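Local structure of poly A polymerase (Aquifex aeolicus, 4WBY) at residues V33-L38 / F120-M125; S110-L115 / D139-L144. The protein adds the terminal adenosine to tRNA ending in CC, using ATP and magnesium, to complete the CCA 3' end. All blocks are in the same frame, centred on the assembly; numbering follows the deposited sequence.

Contact 1 of 2, residues V33-L38 / F120-M125; sequences VVRDIL and FTINAM. With SO4 (sulfate ion), chain D.
Arg35 reaches Asn123 because its CG stands anti to the backbone N (chi1 177°) and the chain bends at chi3, while Asn123 turns its CG beside its own backbone N (chi1 -63°), so that the two side chains run alongside each other and point the same way. This is part of the ATP site, in the nucleotidyltransferase head domain: Val33, Val34, Arg35 and Asn123 all bind ATP, and helix 32-38 here faces the short 3-10 turn 121-123. Arg35 NH1 donates to Asn123 OD1 at 2.8 Å, and the donor lies above the carbonyl plane of an amide turned 76° from the guanidinium. Asn123 ND2 donates in turn to Asp119, another ATP-binding residue, which would fix the rotation of the amide. On its other flank the guanidinium is held by Asp36: Arg35 NE meets Asp36 OD1 at 3.0 Å in a salt bridge, and NH2 adds two weak bonds to the carboxylate. A sulfate ion, probably from the crystallisation liquor, accepts from Arg35 NH1 on its O1 at 3.2 Å and is also hydrogen-bonded to Arg172 and Arg176; it would offset the like charges of Arg35 and Arg176. An alanine in place of Arg35 would probably leave Asn123 OD1 without this donor and Asp36 without its charged mate, and weaken the hold on the anion. The aliphatic part of Arg35 crosses Ile122, with Arg35 CD 4.1 Å from Ile122 CD1, and Phe173 of helix 165-177 touches both Arg35 and Asn123. Beside these polar groups, Val34 CG1 packs on Met125 CB at 3.9 Å. Met125 bends at its thioether, and its methyl CE ends against Leu38 CD1 at 3.6 Å.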
ATOM      1  N   VAL A  33     -10.310  11.166   1.582  1.00 13.75           N
ATOM      2  CA  VAL A  33     -11.244  11.208   0.458  1.00 14.57           C
ATOM      3  C   VAL A  33     -11.315  12.620  -0.141  1.00 13.65           C
ATOM      4  O   VAL A  33     -11.387  12.791  -1.359  1.00 14.50           O
ATOM      5  CB  VAL A  33     -12.639  10.740   0.885  1.00 21.04           C
ATOM      6  CG1 VAL A  33     -13.590  10.815  -0.288  1.00 26.89           C
ATOM      7  CG2 VAL A  33     -12.545   9.322   1.426  1.00 22.89           C
ATOM      8  N   VAL A  34     -11.251  13.635   0.715  1.00 12.78           N
ATOM      9  CA  VAL A  34     -11.275  15.011   0.235  1.00 11.99           C
ATOM     10  C   VAL A  34      -9.980  15.317  -0.507  1.00 11.67           C
ATOM     11  O   VAL A  34     -10.003  15.928  -1.575  1.00 12.81           O
ATOM     12  CB  VAL A  34     -11.490  16.012   1.399  1.00 11.36           C
ATOM     13  CG1 VAL A  34     -11.389  17.444   0.904  1.00 13.32           C
ATOM     14  CG2 VAL A  34     -12.856  15.761   2.065  1.00 13.24           C
ATOM     15  N   ARG A  35      -8.854  14.877   0.052  1.00 11.51           N
ATOM     16  CA  ARG A  35      -7.574  14.954  -0.648  1.00 11.98           C
ATOM     17  C   ARG A  35      -7.689  14.340  -2.045  1.00 12.00           C
ATOM     18  O   ARG A  35      -7.306  14.958  -3.046  1.00 13.40           O
ATOM     19  CB  ARG A  35      -6.483  14.245   0.159  1.00 13.01           C
ATOM     20  CG  ARG A  35      -5.107  14.209  -0.508  1.00 15.32           C
ATOM     21  CD  ARG A  35      -4.250  13.078   0.065  1.00 15.64           C
ATOM     22  NE  ARG A  35      -4.866  11.780  -0.228  1.00 16.28           N
ATOM     23  CZ  ARG A  35      -5.018  10.783   0.634  1.00 14.73           C
ATOM     24  NH1 ARG A  35      -4.581  10.895   1.883  1.00 16.76           N
ATOM     25  NH2 ARG A  35      -5.596   9.653   0.230  1.00 17.10           N
ATOM     26  N   ASP A  36      -8.227  13.127  -2.126  1.00 12.03           N
ATOM     27  CA  ASP A  36      -8.261  12.437  -3.408  1.00 13.35           C
ATOM     28  C   ASP A  36      -9.214  13.107  -4.405  1.00 12.52           C
ATOM     29  O   ASP A  36      -8.941  13.129  -5.603  1.00 14.54           O
ATOM     30  CB  ASP A  36      -8.620  10.963  -3.201  1.00 15.59           C
ATOM     31  CG  ASP A  36      -7.460  10.172  -2.603  1.00 19.34           C
ATOM     32  OD1 ASP A  36      -6.328  10.708  -2.597  1.00 19.29           O
ATOM     33  OD2 ASP A  36      -7.672   9.036  -2.137  1.00 22.24           O
ATOM     34  N   ILE A  37     -10.314  13.677  -3.922  1.00 12.84           N
ATOM     35  CA  ILE A  37     -11.183  14.459  -4.795  1.00 13.90           C
ATOM     36  C   ILE A  37     -10.421  15.665  -5.351  1.00 13.29           C
ATOM     37  O   ILE A  37     -10.487  15.961  -6.547  1.00 15.81           O
ATOM     38  CB  ILE A  37     -12.453  14.918  -4.062  1.00 14.04           C
ATOM     39  CG1 ILE A  37     -13.362  13.717  -3.790  1.00 15.88           C
ATOM     40  CG2 ILE A  37     -13.192  15.988  -4.858  1.00 15.90           C
ATOM     41  CD1 ILE A  37     -14.517  14.031  -2.863  1.00 16.29           C
ATOM     42  N   LEU A  38      -9.676  16.351  -4.490  1.00 13.21           N
ATOM     43  CA  LEU A  38      -8.869  17.492  -4.947  1.00 13.25           C
ATOM     44  C   LEU A  38      -7.749  17.064  -5.895  1.00 13.31           C
ATOM     45  O   LEU A  38      -7.306  17.864  -6.715  1.00 16.76           O
ATOM     46  CB  LEU A  38      -8.279  18.251  -3.759  1.00 13.78           C
ATOM     47  CG  LEU A  38      -9.319  19.026  -2.950  1.00 14.38           C
ATOM     48  CD1 LEU A  38      -8.729  19.475  -1.610  1.00 15.39           C
ATOM     49  CD2 LEU A  38      -9.832  20.225  -3.743  1.00 17.43           C
ATOM     50  N   PHE A 120      -1.767  14.955   8.684  1.00 12.69           N
ATOM     51  CA  PHE A 120      -1.119  15.986   7.870  1.00 12.19           C
ATOM     52  C   PHE A 120      -2.152  16.930   7.294  1.00 11.85           C
ATOM     53  O   PHE A 120      -3.318  16.556   7.140  1.00 12.65           O
ATOM     54  CB  PHE A 120      -0.277  15.334   6.767  1.00 12.78           C
ATOM     55  CG  PHE A 120       0.624  14.269   7.294  1.00 11.21           C
ATOM     56  CD1 PHE A 120       1.657  14.603   8.161  1.00 13.35           C
ATOM     57  CD2 PHE A 120       0.411  12.932   6.986  1.00 13.13           C
ATOM     58  CE1 PHE A 120       2.474  13.630   8.707  1.00 12.47           C
ATOM     59  CE2 PHE A 120       1.229  11.947   7.523  1.00 13.74           C
ATOM     60  CZ  PHE A 120       2.258  12.297   8.395  1.00 13.81           C
ATOM     61  N   THR A 121      -1.737  18.161   6.996  1.00 11.50           N
ATOM     62  CA  THR A 121      -2.709  19.179   6.612  1.00 12.78           C
ATOM     63  C   THR A 121      -3.508  18.777   5.377  1.00 12.59           C
ATOM     64  O   THR A 121      -4.698  19.087   5.283  1.00 13.11           O
ATOM     65  CB  THR A 121      -2.050  20.543   6.359  1.00 12.52           C
ATOM     66  OG1 THR A 121      -1.086  20.424   5.310  1.00 13.65           O
ATOM     67  CG2 THR A 121      -1.366  21.067   7.631  1.00 14.68           C
ATOM     68  N   ILE A 122      -2.883  18.071   4.440  1.00 11.84           N
ATOM     69  CA  ILE A 122      -3.597  17.721   3.220  1.00 12.54           C
ATOM     70  C   ILE A 122      -4.649  16.642   3.479  1.00 11.98           C
ATOM     71  O   ILE A 122      -5.513  16.413   2.634  1.00 13.12           O
ATOM     72  CB  ILE A 122      -2.645  17.264   2.093  1.00 12.64           C
ATOM     73  CG1 ILE A 122      -1.879  15.994   2.486  1.00 12.76           C
ATOM     74  CG2 ILE A 122      -1.718  18.412   1.666  1.00 14.77           C
ATOM     75  CD1 ILE A 122      -1.104  15.360   1.330  1.00 15.43           C
ATOM     76  N   ASN A 123      -4.581  16.006   4.651  1.00 12.23           N
ATOM     77  CA  ASN A 123      -5.551  14.984   5.058  1.00 12.21           C
ATOM     78  C   ASN A 123      -6.566  15.484   6.079  1.00 13.79           C
ATOM     79  O   ASN A 123      -7.355  14.698   6.624  1.00 16.49           O
ATOM     80  CB  ASN A 123      -4.827  13.766   5.643  1.00 14.17           C
ATOM     81  CG  ASN A 123      -3.947  13.076   4.635  1.00 13.96           C
ATOM     82  OD1 ASN A 123      -4.153  13.194   3.425  1.00 16.11           O
ATOM     83  ND2 ASN A 123      -2.949  12.341   5.126  1.00 15.85           N
ATOM     84  N   ALA A 124      -6.556  16.787   6.333  1.00 12.94           N
ATOM     85  CA  ALA A 124      -7.345  17.340   7.420  1.00 14.25           C
ATOM     86  C   ALA A 124      -8.393  18.329   6.922  1.00 14.33           C
ATOM     87  O   ALA A 124      -8.811  19.218   7.655  1.00 17.53           O
ATOM     88  CB  ALA A 124      -6.432  18.005   8.443  1.00 16.50           C
ATOM     89  N   MET A 125      -8.832  18.161   5.681  1.00 13.58           N
ATOM     90  CA  MET A 125      -9.891  19.001   5.128  1.00 13.03           C
ATOM     91  C   MET A 125     -11.231  18.290   5.095  1.00 11.54           C
ATOM     92  O   MET A 125     -11.309  17.067   5.238  1.00 13.25           O
ATOM     93  CB  MET A 125      -9.518  19.472   3.725  1.00 13.49           C
ATOM     94  CG  MET A 125      -8.316  20.415   3.757  1.00 14.37           C
ATOM     95  SD  MET A 125      -7.761  20.970   2.135  1.00 16.59           S
ATOM     96  CE  MET A 125      -6.937  19.497   1.553  1.00 16.36           C
TER
HETATM   97  S   SO4 D2003      -5.051   6.773   2.662  1.00 35.33           S
HETATM   98  O1  SO4 D2003      -5.560   8.111   3.017  1.00 38.78           O
HETATM   99  O2  SO4 D2003      -4.590   6.823   1.278  1.00 35.17           O
HETATM  100  O3  SO4 D2003      -3.963   6.366   3.550  1.00 38.42           O
HETATM  101  O4  SO4 D2003      -6.157   5.825   2.757  1.00 40.48           O

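Contact 2 of 2, residues S110-L115 / D139-L144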
ATOM      1  N   SER A 110     -16.393  19.385  17.990  1.00 24.09           N
ATOM      2  CA  SER A 110     -16.655  20.069  16.734  1.00 22.21           C
ATOM      3  C   SER A 110     -15.916  19.374  15.599  1.00 20.65           C
ATOM      4  O   SER A 110     -14.972  18.609  15.835  1.00 20.64           O
ATOM      5  CB  SER A 110     -16.210  21.525  16.821  1.00 23.58           C
ATOM      6  OG  SER A 110     -14.794  21.597  16.887  1.00 25.44           O
ATOM      7  N   LEU A 111     -16.333  19.649  14.368  1.00 19.99           N
ATOM      8  CA  LEU A 111     -15.581  19.206  13.204  1.00 17.67           C
ATOM      9  C   LEU A 111     -14.112  19.629  13.296  1.00 19.54           C
ATOM     10  O   LEU A 111     -13.216  18.831  13.016  1.00 19.31           O
ATOM     11  CB  LEU A 111     -16.203  19.756  11.924  1.00 18.32           C
ATOM     12  CG  LEU A 111     -15.441  19.459  10.633  1.00 17.72           C
ATOM     13  CD1 LEU A 111     -15.466  17.967  10.307  1.00 19.02           C
ATOM     14  CD2 LEU A 111     -16.025  20.271   9.502  1.00 18.76           C
ATOM     15  N   LYS A 112     -13.862  20.875  13.698  1.00 19.82           N
ATOM     16  CA  LYS A 112     -12.491  21.381  13.744  1.00 20.98           C
ATOM     17  C   LYS A 112     -11.638  20.555  14.705  1.00 22.07           C
ATOM     18  O   LYS A 112     -10.477  20.253  14.422  1.00 22.93           O
ATOM     19  CB  LYS A 112     -12.468  22.863  14.139  1.00 21.94           C
ATOM     20  CG  LYS A 112     -11.073  23.495  14.129  1.00 23.85           C
ATOM     21  CD  LYS A 112     -11.159  25.013  14.302  1.00 30.32           C
ATOM     22  CE  LYS A 112      -9.788  25.673  14.278  1.00 37.41           C
ATOM     23  NZ  LYS A 112      -9.878  27.133  14.598  1.00 41.99           N
ATOM     24  N   GLU A 113     -12.224  20.168  15.832  1.00 21.08           N
ATOM     25  CA  GLU A 113     -11.529  19.331  16.799  1.00 23.25           C
ATOM     26  C   GLU A 113     -11.268  17.935  16.243  1.00 23.51           C
ATOM     27  O   GLU A 113     -10.233  17.327  16.524  1.00 25.50           O
ATOM     28  CB  GLU A 113     -12.328  19.251  18.094  1.00 25.06           C
ATOM     29  CG  GLU A 113     -12.292  20.547  18.875  1.00 27.84           C
ATOM     30  CD  GLU A 113     -13.152  20.509  20.120  1.00 32.10           C
ATOM     31  OE1 GLU A 113     -14.341  20.141  20.021  1.00 31.60           O
ATOM     32  OE2 GLU A 113     -12.632  20.847  21.199  1.00 36.69           O
ATOM     33  N   ASP A 114     -12.200  17.436  15.440  1.00 21.22           N
ATOM     34  CA  ASP A 114     -12.021  16.142  14.792  1.00 19.29           C
ATOM     35  C   ASP A 114     -10.945  16.182  13.698  1.00 20.12           C
ATOM     36  O   ASP A 114     -10.248  15.197  13.451  1.00 22.69           O
ATOM     37  CB  ASP A 114     -13.342  15.671  14.193  1.00 19.71           C
ATOM     38  CG  ASP A 114     -13.235  14.305  13.568  1.00 23.60           C
ATOM     39  OD1 ASP A 114     -12.979  14.237  12.347  1.00 26.01           O
ATOM     40  OD2 ASP A 114     -13.405  13.299  14.296  1.00 23.25           O
ATOM     41  N   LEU A 115     -10.820  17.320  13.032  1.00 18.80           N
ATOM     42  CA  LEU A 115      -9.846  17.440  11.956  1.00 19.19           C
ATOM     43  C   LEU A 115      -8.431  17.683  12.478  1.00 18.89           C
ATOM     44  O   LEU A 115      -7.466  17.167  11.918  1.00 20.18           O
ATOM     45  CB  LEU A 115     -10.250  18.564  11.005  1.00 19.37           C
ATOM     46  CG  LEU A 115     -11.555  18.335  10.243  1.00 18.64           C
ATOM     47  CD1 LEU A 115     -11.880  19.555   9.405  1.00 21.30           C
ATOM     48  CD2 LEU A 115     -11.420  17.114   9.360  1.00 22.04           C
ATOM     49  N   ASP A 139     -11.211  24.183   5.312  1.00 15.52           N
ATOM     50  CA  ASP A 139      -9.766  24.037   5.346  1.00 15.83           C
ATOM     51  C   ASP A 139      -9.213  24.969   6.410  1.00 16.83           C
ATOM     52  O   ASP A 139      -8.936  26.143   6.140  1.00 19.49           O
ATOM     53  CB  ASP A 139      -9.179  24.338   3.966  1.00 15.43           C
ATOM     54  CG  ASP A 139      -7.680  24.228   3.924  1.00 16.01           C
ATOM     55  OD1 ASP A 139      -7.073  23.662   4.861  1.00 17.76           O
ATOM     56  OD2 ASP A 139      -7.120  24.720   2.929  1.00 16.78           O
ATOM     57  N   TYR A 140      -9.109  24.448   7.631  1.00 18.74           N
ATOM     58  CA  TYR A 140      -8.655  25.234   8.773  1.00 20.56           C
ATOM     59  C   TYR A 140      -7.148  25.376   8.874  1.00 18.99           C
ATOM     60  O   TYR A 140      -6.664  26.283   9.549  1.00 22.69           O
ATOM     61  CB  TYR A 140      -9.143  24.616  10.086  1.00 23.53           C
ATOM     62  CG  TYR A 140     -10.639  24.595  10.285  1.00 26.02           C
ATOM     63  CD1 TYR A 140     -11.363  25.778  10.399  1.00 29.15           C
ATOM     64  CD2 TYR A 140     -11.324  23.394  10.400  1.00 25.13           C
ATOM     65  CE1 TYR A 140     -12.730  25.762  10.594  1.00 29.85           C
ATOM     66  CE2 TYR A 140     -12.696  23.369  10.600  1.00 25.66           C
ATOM     67  CZ  TYR A 140     -13.392  24.555  10.693  1.00 29.57           C
ATOM     68  OH  TYR A 140     -14.752  24.537  10.893  1.00 32.93           O
ATOM     69  N   PHE A 141      -6.413  24.473   8.231  1.00 16.71           N
ATOM     70  CA  PHE A 141      -5.005  24.286   8.565  1.00 16.82           C
ATOM     71  C   PHE A 141      -4.049  24.421   7.392  1.00 16.06           C
ATOM     72  O   PHE A 141      -2.889  24.034   7.489  1.00 19.32           O
ATOM     73  CB  PHE A 141      -4.821  22.923   9.227  1.00 20.98           C
ATOM     74  CG  PHE A 141      -5.838  22.643  10.290  1.00 25.82           C
ATOM     75  CD1 PHE A 141      -5.871  23.406  11.446  1.00 28.14           C
ATOM     76  CD2 PHE A 141      -6.774  21.635  10.129  1.00 30.48           C
ATOM     77  CE1 PHE A 141      -6.816  23.160  12.429  1.00 31.56           C
ATOM     78  CE2 PHE A 141      -7.721  21.383  11.109  1.00 32.38           C
ATOM     79  CZ  PHE A 141      -7.744  22.146  12.258  1.00 33.32           C
ATOM     80  N   GLY A 142      -4.524  25.009   6.306  1.00 16.28           N
ATOM     81  CA  GLY A 142      -3.671  25.278   5.162  1.00 15.00           C
ATOM     82  C   GLY A 142      -3.451  24.085   4.251  1.00 14.30           C
ATOM     83  O   GLY A 142      -2.406  23.979   3.604  1.00 15.12           O
ATOM     84  N   GLY A 143      -4.428  23.186   4.194  1.00 14.47           N
ATOM     85  CA  GLY A 143      -4.301  21.998   3.371  1.00 14.83           C
ATOM     86  C   GLY A 143      -4.241  22.293   1.886  1.00 12.88           C
ATOM     87  O   GLY A 143      -3.443  21.693   1.174  1.00 13.29           O
ATOM     88  N   LEU A 144      -5.069  23.215   1.402  1.00 12.67           N
ATOM     89  CA  LEU A 144      -5.058  23.510  -0.026  1.00 12.57           C
ATOM     90  C   LEU A 144      -3.734  24.170  -0.414  1.00 12.42           C
ATOM     91  O   LEU A 144      -3.165  23.861  -1.463  1.00 13.29           O
ATOM     92  CB  LEU A 144      -6.245  24.395  -0.423  1.00 13.92           C
ATOM     93  CG  LEU A 144      -6.466  24.568  -1.931  1.00 13.91           C
ATOM     94  CD1 LEU A 144      -6.759  23.235  -2.641  1.00 16.85           C
ATOM     95  CD2 LEU A 144      -7.593  25.566  -2.199  1.00 14.79           C
TER
HETATM   96  O   HOH W   1     -15.773  23.250  13.427  1.00 24.43           O
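Tyr140 and Phe141 bring their rings against Lys112 and Leu115 of helix 111-116, just after Asp139 has turned its carboxylate the other way, toward the start of helix 143-149. There Asp139 OD1 accepts from Gly143 N at 2.8 Å through its syn lone pair, and OD2 accepts from Leu144 N, which lies above the carboxylate plane. At Tyr140 the CG sits beside the backbone N (chi1 -64°), and the extended chain of Lys112 runs across one face of the ring. Lys112 CG stands 3.9 Å from the centroid of the Tyr140 ring, 17° off its normal, a CH-pi contact over the face, with CB above CE2 and CD nearer CD1. Leu115 CD1 comes instead to the edge of the ring, 4.0 Å from Tyr140 CD2. The Tyr140 hydroxyl shares a water with the backbone N of Lys112, and that water accepts from Lys112 N at 3.1 Å. This N-H belongs to the first turn of helix 111-116, whose N-terminus is closed by a capping box: Glu113 N donates to Ser110 OG, and Ser110 N returns a bond to Glu113 OE1. Phe141 follows, in the loop of the head domain that leads into helix 143-149, its ring covered on one face by Tyr140 CB and its edge turned to helix 111-116. Phe141 CE2 touches Leu115 CB at 3.8 Å, and CZ approaches the carbonyl O of Lys112. Gly142, at the N-cap of helix 143-149, has a positive phi of 81°, a backbone shape that favours glycine. A side chain on Gly143 would run into Asp139 OD1, the oxygen that accepts its N-H.

Overall arrangement
Contacts 1 and 2 lie in the head domain with centres 10 Å apart, and the chain visits them in turn, 33-38, 110-115, 120-125, 139-144. The loop 120-125 joins them: Thr121 CG2 packs on Phe141 O at 3.3 Å, and Ala124 O on Leu115 CD1 at 3.5 Å. Met125 also spans both, its SD lying 3.6 Å from Leu144 N. Contact 1 forms part of the ATP site itself, with the sulfate beside it. Contact 2 lies next to the site: the side chain of Leu115 comes within about 4 Å of that of ATP-binding Arg118, which forms a salt bridge with Asp114, and within about 8 Å of that of Val34.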